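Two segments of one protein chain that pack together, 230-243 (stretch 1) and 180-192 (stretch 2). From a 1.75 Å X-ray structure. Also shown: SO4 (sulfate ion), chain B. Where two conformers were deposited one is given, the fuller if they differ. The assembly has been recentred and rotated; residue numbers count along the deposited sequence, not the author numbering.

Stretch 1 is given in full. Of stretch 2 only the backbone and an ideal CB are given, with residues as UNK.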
# COMPACT_ATOMS: atom_id res chain seq x y z
N ALA A 230 10.31 0.80 -21.05
CA ALA A 230 9.45 -0.38 -21.00
C ALA A 230 8.39 -0.23 -19.92
O ALA A 230 7.21 -0.54 -20.15
CB ALA A 230 10.28 -1.64 -20.77
N LEU A 231 8.77 0.26 -18.74
CA LEU A 231 7.79 0.51 -17.69
C LEU A 231 6.72 1.49 -18.16
O LEU A 231 5.53 1.29 -17.91
CB LEU A 231 8.47 1.03 -16.43
CG LEU A 231 7.52 1.43 -15.31
CD1 LEU A 231 6.70 0.23 -14.84
CD2 LEU A 231 8.29 2.04 -14.15
N GLU A 232 7.13 2.56 -18.84
CA GLU A 232 6.16 3.53 -19.35
C GLU A 232 5.22 2.88 -20.36
O GLU A 232 4.02 3.18 -20.37
CB GLU A 232 6.89 4.72 -19.98
CG GLU A 232 7.62 5.60 -18.98
CD GLU A 232 8.24 6.84 -19.61
OE1 GLU A 232 7.82 7.23 -20.71
OE2 GLU A 232 9.16 7.42 -18.99
N ARG A 233 5.74 1.99 -21.21
CA ARG A 233 4.87 1.30 -22.16
C ARG A 233 3.89 0.39 -21.43
O ARG A 233 2.73 0.27 -21.84
CB ARG A 233 5.72 0.52 -23.17
CG ARG A 233 6.49 1.43 -24.13
CD ARG A 233 7.03 0.68 -25.35
NE ARG A 233 7.91 -0.43 -24.97
CZ ARG A 233 9.20 -0.31 -24.68
NH1 ARG A 233 9.80 0.87 -24.73
NH2 ARG A 233 9.90 -1.39 -24.34
N TYR A 234 4.34 -0.25 -20.35
CA TYR A 234 3.43 -1.05 -19.52
C TYR A 234 2.33 -0.18 -18.94
O TYR A 234 1.14 -0.54 -18.99
CB TYR A 234 4.22 -1.74 -18.41
CG TYR A 234 3.36 -2.40 -17.35
CD1 TYR A 234 2.89 -3.70 -17.51
CD2 TYR A 234 3.04 -1.73 -16.18
CE1 TYR A 234 2.11 -4.31 -16.54
CE2 TYR A 234 2.26 -2.33 -15.20
CZ TYR A 234 1.81 -3.62 -15.38
OH TYR A 234 1.04 -4.22 -14.41
N GLU A 235 2.70 0.96 -18.35
CA GLU A 235 1.72 1.85 -17.75
C GLU A 235 0.71 2.33 -18.79
O GLU A 235 -0.49 2.43 -18.50
CB GLU A 235 2.43 3.03 -17.08
CG GLU A 235 3.26 2.62 -15.86
CD GLU A 235 4.30 3.65 -15.46
OE1 GLU A 235 4.61 4.55 -16.27
OE2 GLU A 235 4.81 3.56 -14.32
N SER A 236 1.17 2.60 -20.00
CA SER A 236 0.26 3.03 -21.06
C SER A 236 -0.72 1.92 -21.43
O SER A 236 -1.89 2.18 -21.70
CB SER A 236 1.06 3.47 -22.29
OG SER A 236 0.20 3.85 -23.34
N MET A 237 -0.25 0.67 -21.44
CA MET A 237 -1.13 -0.45 -21.75
C MET A 237 -2.21 -0.62 -20.68
O MET A 237 -3.38 -0.85 -21.00
CB MET A 237 -0.32 -1.74 -21.88
CG MET A 237 -1.16 -3.02 -22.09
SD MET A 237 -0.30 -4.52 -21.60
CE MET A 237 -0.23 -4.32 -19.81
N VAL A 238 -1.82 -0.53 -19.40
CA VAL A 238 -2.78 -0.68 -18.32
C VAL A 238 -3.81 0.43 -18.37
O VAL A 238 -5.02 0.19 -18.27
CB VAL A 238 -2.06 -0.73 -16.96
CG1 VAL A 238 -3.06 -0.75 -15.82
CG2 VAL A 238 -1.16 -1.97 -16.90
N GLU A 239 -3.35 1.68 -18.53
CA GLU A 239 -4.26 2.81 -18.68
C GLU A 239 -5.26 2.55 -19.81
O GLU A 239 -6.47 2.70 -19.63
CB GLU A 239 -3.47 4.09 -18.96
CG GLU A 239 -2.66 4.60 -17.78
CD GLU A 239 -3.52 5.31 -16.74
OE1 GLU A 239 -4.77 5.19 -16.81
OE2 GLU A 239 -2.95 5.98 -15.86
N LEU A 240 -4.75 2.15 -20.97
CA LEU A 240 -5.60 1.94 -22.13
C LEU A 240 -6.72 0.94 -21.84
O LEU A 240 -7.87 1.16 -22.22
CB LEU A 240 -4.76 1.45 -23.31
CG LEU A 240 -5.50 0.97 -24.55
CD1 LEU A 240 -6.37 2.09 -25.13
CD2 LEU A 240 -4.50 0.48 -25.59
N CYS A 241 -6.40 -0.15 -21.15
CA CYS A 241 -7.38 -1.21 -20.94
C CYS A 241 -8.39 -0.85 -19.86
O CYS A 241 -9.54 -1.30 -19.94
CB CYS A 241 -6.67 -2.51 -20.57
SG CYS A 241 -5.70 -3.23 -21.92
N PHE A 242 -8.00 -0.06 -18.86
CA PHE A 242 -8.92 0.29 -17.79
C PHE A 242 -9.94 1.35 -18.21
O PHE A 242 -10.92 1.55 -17.48
CB PHE A 242 -8.14 0.76 -16.56
CG PHE A 242 -7.82 -0.34 -15.59
CD1 PHE A 242 -6.67 -1.11 -15.73
CD2 PHE A 242 -8.69 -0.63 -14.54
CE1 PHE A 242 -6.39 -2.14 -14.85
CE2 PHE A 242 -8.41 -1.65 -13.64
CZ PHE A 242 -7.26 -2.41 -13.80
N THR A 243 -9.76 2.01 -19.35
CA THR A 243 -10.79 2.92 -19.85
C THR A 243 -11.97 2.15 -20.42
O THR A 243 -13.11 2.64 -20.37
CB THR A 243 -10.23 3.86 -20.92
OG1 THR A 243 -9.89 3.10 -22.09
CG2 THR A 243 -9.01 4.61 -20.41
N UNK A 180 -10.87 -9.00 -7.31
CA UNK A 180 -11.00 -7.72 -8.00
C UNK A 180 -9.80 -6.84 -7.68
O UNK A 180 -9.36 -6.76 -6.53
CB UNK A 180 -12.30 -7.02 -7.61
N UNK A 181 -9.27 -6.18 -8.71
CA UNK A 181 -7.97 -5.51 -8.62
C UNK A 181 -8.11 -4.01 -8.88
O UNK A 181 -8.74 -3.60 -9.86
CB UNK A 181 -6.98 -6.13 -9.61
N UNK A 182 -7.51 -3.22 -8.00
CA UNK A 182 -7.43 -1.79 -8.19
C UNK A 182 -6.50 -1.46 -9.36
O UNK A 182 -5.47 -2.10 -9.55
CB UNK A 182 -6.95 -1.11 -6.91
N UNK A 183 -6.89 -0.44 -10.13
CA UNK A 183 -6.04 0.03 -11.22
C UNK A 183 -4.68 0.48 -10.70
O UNK A 183 -3.65 0.20 -11.33
CB UNK A 183 -6.72 1.18 -11.97
N UNK A 184 -4.64 1.19 -9.58
CA UNK A 184 -3.37 1.65 -9.04
C UNK A 184 -2.48 0.47 -8.66
O UNK A 184 -1.26 0.52 -8.85
CB UNK A 184 -3.60 2.55 -7.83
N UNK A 185 -3.07 -0.60 -8.13
CA UNK A 185 -2.29 -1.79 -7.79
C UNK A 185 -1.63 -2.39 -9.03
O UNK A 185 -0.45 -2.75 -9.00
CB UNK A 185 -3.18 -2.83 -7.11
N UNK A 186 -2.39 -2.50 -10.12
CA UNK A 186 -1.83 -3.05 -11.36
C UNK A 186 -0.74 -2.13 -11.91
O UNK A 186 0.32 -2.60 -12.34
CB UNK A 186 -2.93 -3.25 -12.40
N UNK A 187 -0.99 -0.82 -11.90
CA UNK A 187 -0.03 0.14 -12.44
C UNK A 187 1.29 0.10 -11.69
O UNK A 187 2.36 0.24 -12.30
CB UNK A 187 -0.61 1.55 -12.39
N UNK A 188 1.25 -0.05 -10.36
CA UNK A 188 2.45 0.00 -9.53
C UNK A 188 3.04 -1.37 -9.24
O UNK A 188 4.11 -1.44 -8.63
CB UNK A 188 2.13 0.70 -8.21
N UNK A 189 2.39 -2.44 -9.66
CA UNK A 189 2.88 -3.79 -9.40
C UNK A 189 4.33 -4.01 -9.83
O UNK A 189 5.04 -4.76 -9.14
CB UNK A 189 1.98 -4.80 -10.11
N UNK A 190 4.81 -3.43 -10.93
CA UNK A 190 6.23 -3.61 -11.26
C UNK A 190 7.17 -3.00 -10.24
O UNK A 190 8.34 -3.39 -10.19
CB UNK A 190 6.52 -3.00 -12.63
N UNK A 191 6.69 -2.07 -9.40
CA UNK A 191 7.52 -1.43 -8.38
C UNK A 191 7.20 -1.88 -6.97
O UNK A 191 8.10 -1.87 -6.12
CB UNK A 191 7.37 0.09 -8.47
N UNK A 192 5.96 -2.27 -6.70
CA UNK A 192 5.49 -2.58 -5.35
C UNK A 192 4.74 -3.90 -5.30
O UNK A 192 3.92 -4.19 -6.18
CB UNK A 192 4.59 -1.46 -4.83
S SO4 B . -7.36 3.74 -8.80
O1 SO4 B . -8.74 4.04 -9.21
O2 SO4 B . -6.44 4.23 -9.82
O3 SO4 B . -7.21 2.30 -8.65
O4 SO4 B . -7.08 4.40 -7.53

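Position 180 has an extended backbone and nothing of the helix 230-243 within 5.5 Å of its ideal CB, so almost any residue would serve; it is Arg180, poorly ordered. At 181 the CB points toward the helix but stops short of it, which leaves the choice loose. Trp181 turns its ring away, and its O lies at the edge of the Phe242 ring.

Position 182 points away and comes right before a helix, the usual place for Ser, Thr, Asp or Asn. A sulfate nearby favours a donor. Ser182 is the N-cap, and its OG donates to sulfate O3 at 2.7 Å.

At 183 the CB sits 3.7 Å from Phe242 CE2, with the carboxylate of Glu239 one turn before it in the helix. Aliphatic carbon followed by positive charge fits, so Lys or Arg. Arg183 does both: its CB rests over the Phe242 face, 3.9 Å from the ring centroid, a CH-pi contact, and its extended chain carries the guanidinium to a salt bridge, NH2 to Glu239 OE2 at 2.6 Å and NE to Glu239 OE1 at 3.2 Å. Arg183 NH1 donates to sulfate O2 at a very short 2.5 Å.

Positions 184 and 185 lack contact with the helix, so helix-compatible residues suffice. Leu184 points away, its N donating to sulfate O3; Thr185 OG1 bonds elsewhere in the structure.

Position 186 points straight at Val238, Phe242 and the Tyr234 hydroxyl, with its ideal CB 4.2 Å from Val238 CG1. A compact apolar side chain such as Val, Ala or Ile suits. Val186 sets CG1 3.7 Å from Val238 CG1, while its backbone O accepts from Tyr234 OH at 2.7 Å.

At 187 the CA lies only 5.8 Å from that of Glu235, yet the CB points sideways. A flexible apolar chain that can bend back is wanted, Met or perhaps Leu. Met187, m at all three chi angles, brings SD to 3.6 Å from Val238 CG1 and CE to 3.3 Å from Glu239 OE2.

Position 188 points away, so polar residues are acceptable; Thr188 OG1 bonds back to Leu184 O. At 189 the CB points sideways, 4.4 Å from Tyr234 OH, and many residues would do, a large one if its end leads away; the ring of Trp189 does lead away.

Position 190, phi -64°, faces Leu231 and Tyr234: Pro, Ala or Val could fit. Pro190 packs CB 3.9 Å from Leu231 CD1 and CG 3.4 Å from Tyr234 CE2.

At 191 the CB points sideways and nothing lies within 5.5 Å of it, so a longer chain is needed to reach Leu231, and an apolar one suits that neighbour; Leu191 CD2 comes within 4.3 Å of Leu231 CD2. Position 192 is out of reach and extended, suiting a beta-former, here Phe192.

Stretch 2, residues 180-192: RWSRLTVMTWPLF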
# COMPACT_ATOMS: atom_id res chain seq x y z
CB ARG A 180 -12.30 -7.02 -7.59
CG ARG A 180 -12.76 -5.93 -8.54
CD ARG A 180 -14.11 -5.36 -8.14
NE ARG A 180 -14.39 -4.11 -8.83
CZ ARG A 180 -15.00 -4.00 -10.01
NH1 ARG A 180 -15.41 -5.08 -10.66
NH2 ARG A 180 -15.20 -2.80 -10.54
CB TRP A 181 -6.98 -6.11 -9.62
CG TRP A 181 -6.62 -7.50 -9.26
CD1 TRP A 181 -7.21 -8.65 -9.71
CD2 TRP A 181 -5.59 -7.91 -8.36
NE1 TRP A 181 -6.61 -9.74 -9.14
CE2 TRP A 181 -5.61 -9.31 -8.31
CE3 TRP A 181 -4.65 -7.21 -7.59
CZ2 TRP A 181 -4.72 -10.04 -7.53
CZ3 TRP A 181 -3.77 -7.94 -6.81
CH2 TRP A 181 -3.81 -9.34 -6.78
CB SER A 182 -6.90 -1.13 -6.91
OG SER A 182 -6.49 0.21 -7.14
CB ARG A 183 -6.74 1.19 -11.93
CG ARG A 183 -5.91 1.93 -12.98
CD ARG A 183 -6.65 3.18 -13.45
NE ARG A 183 -5.75 4.23 -13.93
CZ ARG A 183 -5.08 5.06 -13.13
NH1 ARG A 183 -5.16 4.95 -11.81
NH2 ARG A 183 -4.29 5.99 -13.66
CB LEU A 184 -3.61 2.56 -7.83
CG LEU A 184 -2.37 3.17 -7.18
CD1 LEU A 184 -1.62 4.07 -8.15
CD2 LEU A 184 -2.76 3.95 -5.93
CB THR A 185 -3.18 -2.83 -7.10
OG1 THR A 185 -3.76 -2.26 -5.92
CG2 THR A 185 -2.38 -4.06 -6.71
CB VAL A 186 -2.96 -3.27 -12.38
CG1 VAL A 186 -2.40 -3.74 -13.73
CG2 VAL A 186 -3.98 -4.26 -11.84
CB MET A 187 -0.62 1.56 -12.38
CG MET A 187 -1.79 1.79 -13.31
SD MET A 187 -1.28 2.25 -14.98
CE MET A 187 -0.66 3.90 -14.72
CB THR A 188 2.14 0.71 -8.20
OG1 THR A 188 1.15 -0.02 -7.48
CG2 THR A 188 1.65 2.13 -8.44
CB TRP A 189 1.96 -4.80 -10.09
CG TRP A 189 2.15 -6.21 -9.63
CD1 TRP A 189 2.86 -7.20 -10.25
CD2 TRP A 189 1.63 -6.79 -8.43
NE1 TRP A 189 2.81 -8.35 -9.52
CE2 TRP A 189 2.05 -8.13 -8.39
CE3 TRP A 189 0.84 -6.30 -7.39
CZ2 TRP A 189 1.71 -8.99 -7.35
CZ3 TRP A 189 0.50 -7.16 -6.35
CH2 TRP A 189 0.93 -8.49 -6.35
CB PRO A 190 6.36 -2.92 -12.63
CG PRO A 190 5.00 -2.95 -13.20
CD PRO A 190 4.08 -2.77 -12.02
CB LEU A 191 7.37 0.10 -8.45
CG LEU A 191 7.71 0.80 -9.76
CD1 LEU A 191 7.58 2.32 -9.60
CD2 LEU A 191 9.10 0.44 -10.22
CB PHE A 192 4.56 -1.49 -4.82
CG PHE A 192 5.27 -0.29 -4.30
CD1 PHE A 192 5.63 0.74 -5.14
CD2 PHE A 192 5.59 -0.20 -2.95
CE1 PHE A 192 6.29 1.85 -4.66
CE2 PHE A 192 6.24 0.91 -2.46
CZ PHE A 192 6.59 1.93 -3.32
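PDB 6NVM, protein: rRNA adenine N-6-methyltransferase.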